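Local coordinates for protein dihydropteridine reductase (Dictyostelium discoideum, PDB 3ORF) that uses NADH or NADPH to reduce quinonoid dihydropteridines, probably regenerating the tetrahydrobiopterin cofactor of the aromatic amino acid hydroxylases, and works as a homodimer, at residues S22-G30 with I86-A95; D208-K219 with F239-W248. All coordinates share one frame; numbering follows the deposited sequence.

Contact 1: S22-G30 with I86-A95; sequences SKNILVLGG and IKVDTFVCAA. With NAD (nicotinamide-adenine-dinucleotide), chain E.
L26 and F91 meet in the tight half of this contact, where strands 24-28 and 90-93 run parallel, their axes 4.7 Å apart. CG of L26 lies 3.7 Å from F91 CD1, and the aromatic ring extends far enough for its CZ to come within 3.9 Å of L28 CB. F91 owes this reach to a CG anti to its backbone N (chi1 168°), and F140 meets the same ring from outside the pair. On the other face of the sheet, where I25 also packs on helix 33-44, I25 and T90 lie side by side, CG1 of I25 being 3.8 Å from CG2 of T90. A regular ladder joins the backbones: L26 N to T90 O, V92 N to L26 O, L28 N to V92 O and A94 N to L28 O.

The packing gives way to polar grips at the N-terminal end of the pair, where K23 is exposed and N24 and D89 are partly so. OD1 of D89 takes the N24 amide on its anti lone pair at 3.0 Å, while D89 N returns a bond to N24 O; OD2 turns to N135. The N24 carboxamide donates through ND2 to K87 O at 2.8 Å, with the acceptor almost in the amide plane of N24. K23 NZ stays 4.4 Å from D89 OD2, too far for a salt bridge.

At the C-terminal ends, L28 CD1 packs 3.6 Å from C2A of the NAD adenine, and A95 O accepts a hydrogen bond from the ribose hydroxyl O3D. Strand order 3-2-1-4 makes these strands neighbours and puts NAD at the switch point, as in the Rossmann fold of short-chain dehydrogenases/reductases.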
loop_
_atom_site.group_PDB
_atom_site.type_symbol
_atom_site.label_atom_id
_atom_site.label_comp_id
_atom_site.label_asym_id
_atom_site.label_seq_id
_atom_site.Cartn_x
_atom_site.Cartn_y
_atom_site.Cartn_z
ATOM N N SER A 22 8.094 35.747 5.265
ATOM C CA SER A 22 6.824 34.955 5.476
ATOM C C SER A 22 6.955 33.409 5.241
ATOM O O SER A 22 7.549 32.938 4.266
ATOM C CB SER A 22 5.701 35.514 4.618
ATOM O OG SER A 22 4.487 34.810 4.866
ATOM N N LYS A 23 6.429 32.606 6.139
ATOM C CA LYS A 23 6.599 31.190 5.923
ATOM C C LYS A 23 5.340 30.579 5.315
ATOM O O LYS A 23 4.253 30.989 5.634
ATOM C CB LYS A 23 6.994 30.514 7.227
ATOM C CG LYS A 23 8.259 31.110 7.888
ATOM C CD LYS A 23 9.465 30.299 7.557
ATOM C CE LYS A 23 10.461 30.397 8.677
ATOM N NZ LYS A 23 11.783 29.906 8.213
ATOM N N ASN A 24 5.507 29.622 4.409
ATOM C CA ASN A 24 4.353 28.957 3.787
ATOM C C ASN A 24 4.115 27.542 4.284
ATOM O O ASN A 24 5.045 26.707 4.326
ATOM C CB ASN A 24 4.498 28.928 2.270
ATOM C CG ASN A 24 4.740 30.307 1.710
ATOM O OD1 ASN A 24 4.189 31.233 2.235
ATOM N ND2 ASN A 24 5.560 30.439 0.650
ATOM N N ILE A 25 2.850 27.241 4.594
ATOM C CA ILE A 25 2.499 25.854 4.816
ATOM C C ILE A 25 1.473 25.399 3.791
ATOM O O ILE A 25 0.499 26.096 3.525
ATOM C CB ILE A 25 2.026 25.582 6.277
ATOM C CG1 ILE A 25 1.494 24.138 6.392
ATOM C CG2 ILE A 25 0.946 26.549 6.705
ATOM C CD1 ILE A 25 0.878 23.778 7.787
ATOM N N LEU A 26 1.671 24.212 3.247
ATOM C CA LEU A 26 0.734 23.641 2.299
ATOM C C LEU A 26 0.088 22.379 2.798
ATOM O O LEU A 26 0.766 21.509 3.356
ATOM C CB LEU A 26 1.459 23.341 1.012
ATOM C CG LEU A 26 0.829 22.366 0.042
ATOM C CD1 LEU A 26 -0.339 22.977 -0.506
ATOM C CD2 LEU A 26 1.791 22.291 -1.096
ATOM N N VAL A 27 -1.222 22.262 2.631
ATOM C CA VAL A 27 -1.955 21.187 3.283
ATOM C C VAL A 27 -2.874 20.469 2.274
ATOM O O VAL A 27 -3.807 21.095 1.747
ATOM C CB VAL A 27 -2.818 21.689 4.454
ATOM C CG1 VAL A 27 -3.514 20.488 5.152
ATOM C CG2 VAL A 27 -2.018 22.562 5.468
ATOM N N LEU A 28 -2.590 19.184 2.013
ATOM C CA LEU A 28 -3.387 18.369 1.074
ATOM C C LEU A 28 -4.434 17.814 1.995
ATOM O O LEU A 28 -4.090 17.387 3.122
ATOM C CB LEU A 28 -2.509 17.242 0.460
ATOM C CG LEU A 28 -3.163 16.314 -0.570
ATOM C CD1 LEU A 28 -3.644 17.191 -1.805
ATOM C CD2 LEU A 28 -2.169 15.155 -1.032
ATOM N N GLY A 29 -5.718 17.878 1.599
ATOM C CA GLY A 29 -6.755 17.560 2.553
ATOM C C GLY A 29 -7.075 18.800 3.361
ATOM O O GLY A 29 -7.661 18.727 4.474
ATOM N N GLY A 30 -6.627 19.944 2.845
ATOM C CA GLY A 30 -6.845 21.210 3.535
ATOM C C GLY A 30 -8.274 21.604 3.891
ATOM O O GLY A 30 -8.456 22.532 4.671
ATOM N N ILE A 86 5.547 30.251 -5.268
ATOM C CA ILE A 86 5.673 29.954 -3.833
ATOM C C ILE A 86 6.345 28.600 -3.590
ATOM O O ILE A 86 6.153 27.648 -4.364
ATOM C CB ILE A 86 4.325 30.092 -3.068
ATOM C CG1 ILE A 86 3.176 29.417 -3.835
ATOM C CG2 ILE A 86 3.930 31.593 -2.867
ATOM C CD1 ILE A 86 3.007 27.920 -3.470
ATOM N N LYS A 87 7.166 28.539 -2.555
ATOM C CA LYS A 87 7.746 27.277 -2.108
ATOM C C LYS A 87 7.307 27.108 -0.677
ATOM O O LYS A 87 6.907 28.088 -0.048
ATOM C CB LYS A 87 9.276 27.331 -2.185
ATOM C CG LYS A 87 9.821 27.421 -3.597
ATOM C CD LYS A 87 9.349 26.238 -4.460
ATOM C CE LYS A 87 10.179 26.078 -5.742
ATOM N NZ LYS A 87 9.391 25.332 -6.757
ATOM N N VAL A 88 7.353 25.906 -0.130
ATOM C CA VAL A 88 6.717 25.768 1.164
ATOM C C VAL A 88 7.655 25.246 2.196
ATOM O O VAL A 88 8.520 24.434 1.884
ATOM C CB VAL A 88 5.325 25.006 1.129
ATOM C CG1 VAL A 88 4.409 25.501 -0.034
ATOM C CG2 VAL A 88 5.450 23.551 1.076
ATOM N N ASP A 89 7.518 25.747 3.410
ATOM C CA ASP A 89 8.410 25.354 4.491
ATOM C C ASP A 89 7.927 24.105 5.270
ATOM O O ASP A 89 8.740 23.430 5.942
ATOM C CB ASP A 89 8.517 26.516 5.477
ATOM C CG ASP A 89 9.146 27.799 4.832
ATOM O OD1 ASP A 89 8.393 28.788 4.484
ATOM O OD2 ASP A 89 10.358 27.780 4.602
ATOM N N THR A 90 6.604 23.907 5.276
ATOM C CA THR A 90 5.966 22.788 5.866
ATOM C C THR A 90 4.859 22.277 4.926
ATOM O O THR A 90 4.025 23.063 4.429
ATOM C CB THR A 90 5.316 23.158 7.171
ATOM O OG1 THR A 90 6.328 23.438 8.142
ATOM C CG2 THR A 90 4.429 22.007 7.644
ATOM N N PHE A 91 4.878 20.965 4.671
ATOM C CA PHE A 91 3.820 20.316 3.903
ATOM C C PHE A 91 3.135 19.301 4.798
ATOM O O PHE A 91 3.821 18.571 5.543
ATOM C CB PHE A 91 4.377 19.612 2.662
ATOM C CG PHE A 91 3.368 18.708 2.017
ATOM C CD1 PHE A 91 2.447 19.216 1.096
ATOM C CD2 PHE A 91 3.249 17.356 2.419
ATOM C CE1 PHE A 91 1.429 18.401 0.569
ATOM C CE2 PHE A 91 2.266 16.523 1.858
ATOM C CZ PHE A 91 1.344 17.079 0.907
ATOM N N VAL A 92 1.813 19.248 4.800
ATOM C CA VAL A 92 1.094 18.245 5.647
ATOM C C VAL A 92 0.052 17.558 4.820
ATOM O O VAL A 92 -0.746 18.219 4.157
ATOM C CB VAL A 92 0.364 18.907 6.810
ATOM C CG1 VAL A 92 -0.450 17.821 7.635
ATOM C CG2 VAL A 92 1.358 19.624 7.720
ATOM N N CYS A 93 0.048 16.237 4.773
ATOM C CA CYS A 93 -1.100 15.624 4.125
ATOM C C CYS A 93 -2.114 15.183 5.158
ATOM O O CYS A 93 -1.849 14.309 6.041
ATOM C CB CYS A 93 -0.681 14.445 3.259
ATOM S SG CYS A 93 -2.042 13.422 2.592
ATOM N N ALA A 94 -3.281 15.814 5.109
ATOM C CA ALA A 94 -4.322 15.435 6.042
ATOM C C ALA A 94 -5.463 14.826 5.298
ATOM O O ALA A 94 -6.533 14.718 5.839
ATOM C CB ALA A 94 -4.817 16.636 6.857
ATOM N N ALA A 95 -5.247 14.486 4.042
ATOM C CA ALA A 95 -6.227 13.818 3.193
ATOM C C ALA A 95 -6.355 12.356 3.625
ATOM O O ALA A 95 -5.409 11.759 4.139
ATOM C CB ALA A 95 -5.757 13.886 1.685
HETATM P PA NAD E . -12.052 14.273 6.786
HETATM O O1A NAD E . -12.873 13.295 6.026
HETATM O O2A NAD E . -12.681 15.450 7.447
HETATM O O5B NAD E . -11.041 14.967 5.694
HETATM C C5B NAD E . -10.246 14.351 4.747
HETATM C C4B NAD E . -10.071 15.377 3.613
HETATM O O4B NAD E . -9.266 14.715 2.594
HETATM C C3B NAD E . -11.445 15.647 2.943
HETATM O O3B NAD E . -11.524 17.015 2.618
HETATM C C2B NAD E . -11.354 14.957 1.597
HETATM O O2B NAD E . -12.060 15.692 0.583
HETATM C C1B NAD E . -9.837 15.043 1.330
HETATM N N9A NAD E . -9.298 13.991 0.424
HETATM C C8A NAD E . -9.688 12.690 0.422
HETATM N N7A NAD E . -8.931 12.057 -0.488
HETATM C C5A NAD E . -8.090 12.953 -1.092
HETATM C C6A NAD E . -7.088 12.883 -2.109
HETATM N N6A NAD E . -6.847 11.732 -2.786
HETATM N N1A NAD E . -6.394 14.007 -2.449
HETATM C C2A NAD E . -6.668 15.160 -1.852
HETATM N N3A NAD E . -7.607 15.250 -0.888
HETATM C C4A NAD E . -8.347 14.186 -0.506
HETATM O O3 NAD E . -11.170 13.396 7.752
HETATM P PN NAD E . -10.410 13.785 9.029
HETATM O O1N NAD E . -11.314 13.311 10.125
HETATM O O2N NAD E . -9.808 15.182 8.974
HETATM O O5D NAD E . -9.135 12.781 9.051
HETATM C C5D NAD E . -7.830 13.176 8.611
HETATM C C4D NAD E . -6.893 11.954 8.544
HETATM O O4D NAD E . -7.051 11.150 9.743
HETATM C C3D NAD E . -7.109 10.977 7.381
HETATM O O3D NAD E . -5.792 10.796 6.751
HETATM C C2D NAD E . -7.552 9.668 8.050
HETATM O O2D NAD E . -7.085 8.596 7.216
HETATM C C1D NAD E . -6.681 9.801 9.319
HETATM N N1N NAD E . -6.545 8.902 10.554
HETATM C C2N NAD E . -7.450 8.912 11.706
HETATM C C3N NAD E . -7.160 8.015 12.793
HETATM C C7N NAD E . -8.014 7.920 14.087
HETATM O O7N NAD E . -8.307 6.802 14.552
HETATM N N7N NAD E . -8.312 9.109 14.653
HETATM C C4N NAD E . -6.019 7.179 12.749
HETATM C C5N NAD E . -5.149 7.209 11.652
HETATM C C6N NAD E . -5.412 8.051 10.583
#

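Contact 2: D208-K219 with F239-W248; sequences DDWTPLSEVAEK and FETKSKVTTW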
loop_
_atom_site.group_PDB
_atom_site.type_symbol
_atom_site.label_atom_id
_atom_site.label_comp_id
_atom_site.label_asym_id
_atom_site.label_seq_id
_atom_site.Cartn_x
_atom_site.Cartn_y
_atom_site.Cartn_z
ATOM N N ASP A 208 -12.626 12.521 26.160
ATOM C CA ASP A 208 -11.441 13.080 26.811
ATOM C C ASP A 208 -10.218 12.193 26.506
ATOM O O ASP A 208 -9.093 12.608 26.712
ATOM C CB ASP A 208 -11.687 13.191 28.332
ATOM C CG ASP A 208 -12.551 14.458 28.746
ATOM O OD1 ASP A 208 -12.934 15.314 27.881
ATOM O OD2 ASP A 208 -12.838 14.610 29.970
ATOM N N ASP A 209 -10.440 10.978 26.013
ATOM C CA ASP A 209 -9.358 10.118 25.539
ATOM C C ASP A 209 -9.124 10.316 24.034
ATOM O O ASP A 209 -8.545 9.427 23.361
ATOM C CB ASP A 209 -9.683 8.635 25.744
ATOM C CG ASP A 209 -9.655 8.172 27.228
ATOM O OD1 ASP A 209 -9.317 8.948 28.166
ATOM O OD2 ASP A 209 -10.021 6.972 27.422
ATOM N N TRP A 210 -9.606 11.440 23.479
ATOM C CA TRP A 210 -9.410 11.722 22.029
ATOM C C TRP A 210 -8.526 12.963 21.862
ATOM O O TRP A 210 -8.700 13.953 22.622
ATOM C CB TRP A 210 -10.769 11.983 21.389
ATOM C CG TRP A 210 -11.612 10.735 21.296
ATOM C CD1 TRP A 210 -11.357 9.514 21.878
ATOM C CD2 TRP A 210 -12.816 10.584 20.564
ATOM N NE1 TRP A 210 -12.318 8.611 21.507
ATOM C CE2 TRP A 210 -13.218 9.237 20.688
ATOM C CE3 TRP A 210 -13.574 11.445 19.763
ATOM C CZ2 TRP A 210 -14.359 8.747 20.081
ATOM C CZ3 TRP A 210 -14.716 10.954 19.170
ATOM C CH2 TRP A 210 -15.085 9.612 19.318
ATOM N N THR A 211 -7.599 12.938 20.879
ATOM C CA THR A 211 -6.737 14.085 20.732
ATOM C C THR A 211 -7.478 15.260 20.052
ATOM O O THR A 211 -8.021 15.114 18.993
ATOM C CB THR A 211 -5.450 13.762 19.943
ATOM O OG1 THR A 211 -4.887 12.512 20.397
ATOM C CG2 THR A 211 -4.423 14.876 20.152
ATOM N N PRO A 212 -7.495 16.436 20.693
ATOM C CA PRO A 212 -8.028 17.633 20.021
ATOM C C PRO A 212 -7.188 18.003 18.796
ATOM O O PRO A 212 -5.958 17.968 18.869
ATOM C CB PRO A 212 -7.887 18.719 21.089
ATOM C CG PRO A 212 -7.951 17.910 22.421
ATOM C CD PRO A 212 -7.056 16.734 22.062
ATOM N N LEU A 213 -7.849 18.365 17.695
ATOM C CA LEU A 213 -7.145 18.642 16.450
ATOM C C LEU A 213 -6.110 19.794 16.651
ATOM O O LEU A 213 -5.010 19.785 16.051
ATOM C CB LEU A 213 -8.180 18.962 15.363
ATOM C CG LEU A 213 -9.147 17.816 15.069
ATOM C CD1 LEU A 213 -10.195 18.300 14.109
ATOM C CD2 LEU A 213 -8.460 16.642 14.496
ATOM N N SER A 214 -6.430 20.744 17.559
ATOM C CA SER A 214 -5.573 21.890 17.794
ATOM C C SER A 214 -4.301 21.396 18.435
ATOM O O SER A 214 -3.313 22.051 18.313
ATOM C CB SER A 214 -6.261 22.957 18.691
ATOM O OG SER A 214 -6.397 22.490 20.029
ATOM N N GLU A 215 -4.290 20.229 19.094
ATOM C CA GLU A 215 -3.000 19.749 19.630
ATOM C C GLU A 215 -2.199 19.161 18.508
ATOM O O GLU A 215 -1.003 19.257 18.494
ATOM C CB GLU A 215 -3.120 18.734 20.772
ATOM C CG GLU A 215 -3.906 19.230 21.926
ATOM C CD GLU A 215 -3.734 18.379 23.205
ATOM O OE1 GLU A 215 -2.769 17.607 23.308
ATOM O OE2 GLU A 215 -4.549 18.522 24.133
ATOM N N VAL A 216 -2.849 18.534 17.554
ATOM C CA VAL A 216 -2.068 18.144 16.392
ATOM C C VAL A 216 -1.400 19.345 15.672
ATOM O O VAL A 216 -0.201 19.355 15.394
ATOM C CB VAL A 216 -2.934 17.234 15.457
ATOM C CG1 VAL A 216 -2.071 16.812 14.272
ATOM C CG2 VAL A 216 -3.411 16.054 16.316
ATOM N N ALA A 217 -2.188 20.374 15.390
ATOM C CA ALA A 217 -1.666 21.632 14.838
ATOM C C ALA A 217 -0.503 22.225 15.608
ATOM O O ALA A 217 0.495 22.655 14.998
ATOM C CB ALA A 217 -2.770 22.691 14.712
ATOM N N GLU A 218 -0.641 22.290 16.929
ATOM C CA GLU A 218 0.422 22.835 17.793
ATOM C C GLU A 218 1.724 22.024 17.704
ATOM O O GLU A 218 2.836 22.604 17.571
ATOM C CB GLU A 218 -0.139 22.932 19.227
ATOM C CG GLU A 218 0.818 23.214 20.406
ATOM C CD GLU A 218 0.028 23.668 21.689
ATOM O OE1 GLU A 218 -1.257 23.711 21.630
ATOM O OE2 GLU A 218 0.687 23.991 22.735
ATOM N N LYS A 219 1.623 20.690 17.736
ATOM C CA LYS A 219 2.833 19.861 17.542
ATOM C C LYS A 219 3.473 20.133 16.174
ATOM O O LYS A 219 4.701 20.356 16.061
ATOM C CB LYS A 219 2.505 18.386 17.702
ATOM C CG LYS A 219 3.703 17.416 17.572
ATOM C CD LYS A 219 4.890 17.783 18.511
ATOM C CE LYS A 219 4.574 17.462 19.957
ATOM N NZ LYS A 219 5.865 17.163 20.734
ATOM N N PHE A 239 0.602 8.998 18.666
ATOM C CA PHE A 239 0.149 9.852 19.759
ATOM C C PHE A 239 -1.251 9.402 20.217
ATOM O O PHE A 239 -2.067 9.061 19.406
ATOM C CB PHE A 239 0.169 11.372 19.380
ATOM C CG PHE A 239 -0.682 11.765 18.172
ATOM C CD1 PHE A 239 -1.948 12.313 18.349
ATOM C CD2 PHE A 239 -0.217 11.611 16.886
ATOM C CE1 PHE A 239 -2.698 12.725 17.279
ATOM C CE2 PHE A 239 -0.976 12.020 15.758
ATOM C CZ PHE A 239 -2.205 12.575 15.960
ATOM N N GLU A 240 -1.475 9.448 21.521
ATOM C CA GLU A 240 -2.664 8.992 22.155
ATOM C C GLU A 240 -2.900 9.919 23.353
ATOM O O GLU A 240 -1.960 10.366 24.006
ATOM C CB GLU A 240 -2.485 7.555 22.678
ATOM C CG GLU A 240 -3.858 6.850 23.039
ATOM C CD GLU A 240 -3.701 5.332 23.432
ATOM O OE1 GLU A 240 -2.555 4.776 23.431
ATOM O OE2 GLU A 240 -4.746 4.707 23.767
ATOM N N THR A 241 -4.166 10.207 23.593
ATOM C CA THR A 241 -4.596 11.047 24.666
ATOM C C THR A 241 -5.324 10.115 25.708
ATOM O O THR A 241 -6.076 9.182 25.321
ATOM C CB THR A 241 -5.548 12.126 24.097
ATOM O OG1 THR A 241 -4.841 12.938 23.160
ATOM C CG2 THR A 241 -6.086 13.030 25.214
ATOM N N LYS A 242 -5.084 10.355 26.982
ATOM C CA LYS A 242 -5.738 9.585 28.088
ATOM C C LYS A 242 -6.102 10.653 29.077
ATOM O O LYS A 242 -5.220 11.359 29.543
ATOM C CB LYS A 242 -4.769 8.591 28.736
ATOM C CG LYS A 242 -4.123 7.593 27.788
ATOM C CD LYS A 242 -4.667 6.123 27.815
ATOM C CE LYS A 242 -6.160 5.975 27.410
ATOM N NZ LYS A 242 -6.832 4.684 27.929
ATOM N N SER A 243 -7.406 10.848 29.306
ATOM C CA SER A 243 -7.959 11.878 30.207
ATOM C C SER A 243 -7.392 13.300 29.988
ATOM O O SER A 243 -7.032 13.994 30.968
ATOM C CB SER A 243 -7.885 11.427 31.695
ATOM O OG SER A 243 -8.348 10.068 31.827
ATOM N N LYS A 244 -7.375 13.723 28.706
ATOM C CA LYS A 244 -6.790 15.000 28.270
ATOM C C LYS A 244 -5.241 15.163 28.317
ATOM O O LYS A 244 -4.768 16.281 28.182
ATOM C CB LYS A 244 -7.423 16.203 29.006
ATOM C CG LYS A 244 -8.939 16.400 28.809
ATOM C CD LYS A 244 -9.411 17.716 29.513
ATOM C CE LYS A 244 -10.493 18.414 28.658
ATOM N NZ LYS A 244 -11.059 19.718 29.175
ATOM N N VAL A 245 -4.450 14.121 28.575
ATOM C CA VAL A 245 -2.963 14.251 28.616
ATOM C C VAL A 245 -2.521 13.568 27.339
ATOM O O VAL A 245 -2.797 12.395 27.153
ATOM C CB VAL A 245 -2.282 13.453 29.806
ATOM C CG1 VAL A 245 -0.759 13.758 29.902
ATOM C CG2 VAL A 245 -2.946 13.756 31.141
ATOM N N THR A 246 -1.861 14.263 26.445
ATOM C CA THR A 246 -1.483 13.634 25.164
ATOM C C THR A 246 -0.020 13.195 25.193
ATOM O O THR A 246 0.834 13.969 25.611
ATOM C CB THR A 246 -1.690 14.606 23.971
ATOM O OG1 THR A 246 -3.066 15.002 23.932
ATOM C CG2 THR A 246 -1.303 13.923 22.601
ATOM N N THR A 247 0.261 11.956 24.803
ATOM C CA THR A 247 1.650 11.480 24.762
ATOM C C THR A 247 2.093 11.198 23.332
ATOM O O THR A 247 1.436 10.444 22.624
ATOM C CB THR A 247 1.813 10.175 25.635
ATOM O OG1 THR A 247 1.321 10.401 26.986
ATOM C CG2 THR A 247 3.265 9.725 25.693
ATOM N N TRP A 248 3.213 11.776 22.904
ATOM C CA TRP A 248 3.735 11.527 21.564
ATOM C C TRP A 248 4.934 10.610 21.677
ATOM O O TRP A 248 5.843 10.926 22.448
ATOM C CB TRP A 248 4.187 12.836 20.930
ATOM C CG TRP A 248 3.130 13.876 20.846
ATOM C CD1 TRP A 248 2.656 14.702 21.873
ATOM C CD2 TRP A 248 2.404 14.217 19.672
ATOM N NE1 TRP A 248 1.659 15.536 21.358
ATOM C CE2 TRP A 248 1.489 15.244 20.017
ATOM C CE3 TRP A 248 2.421 13.748 18.362
ATOM C CZ2 TRP A 248 0.605 15.813 19.065
ATOM C CZ3 TRP A 248 1.535 14.322 17.418
ATOM C CH2 TRP A 248 0.642 15.332 17.784
HETATM O O HOH W 1 -6.180 9.207 21.621
HETATM O O HOH W 2 -4.685 10.257 19.295
#
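K219 lies along one face of W248, the two side chains running in opposite directions. Its CG sits over the six-membered ring, 3.6 Å from the centroid in a CH-pi contact, and NZ stands 4.3 Å from the centroid of the five-membered ring in a cation-pi interaction. Bends at chi2 (53°) and chi3 (73°) fold the lysine chain down onto the indole. The opposite face of W248 rests on CB of F239, so the indole is sandwiched, and its CH2 in turn stands over the centre of the F239 ring. V216 CG2 reaches that phenyl group at CE1, 3.5 Å away, while T211 comes up at its edge.

Beside this layer three hydroxyls and a carboxylate gather. T211 OG1 and T241 OG1 share a hydrogen bond of 2.8 Å, and T246 OG1 donates to E215 OE1 at 2.7 Å, approaching from above the carboxylate plane. A water lies between T211 OG1 and F239 O; another bridges T241 N and D209 O.

Further out, the hairpin turn is held by the loop before the helix. S243 N gives D209 OD1 a nearly straight bond (171°), K244 N binds D208 O at 2.9 Å, and K242 NZ makes a long salt bridge to D209 OD2. Behind the first shell, F239 pairs through its backbone with L189 and V191, and V216 packs on I188 and on L34 of helix 33-44. The whole is a helix and its leading loop packed on a beta hairpin with a two-residue type I' turn, from K242 to V245, whose second strand is the antiparallel outermost strand of the Rossmann sheet within this chain.

How the contacts relate
Both contacts reach one mixed sheet, with centres 21 Å apart and nearest atoms about 7 Å apart, without touching. They follow one another along the chain: contact 1 closes before contact 2 opens. Contact 1 joins two neighbouring parallel strands in the sheet's interior; strands 138-143 and 184-190 then lead across to 236-242 and the antiparallel strand 245-250 of contact 2. Helix 33-44 is a shared neighbour, packing on I25 and V27 in one and on V216 in the other, and T90 is hydrogen-bonded to S224 of helix 213-225. Contact 1 builds cofactor-binding strands, whereas contact 2 closes one end of the sheet, the side chain of F239 being about 7 Å from NAD.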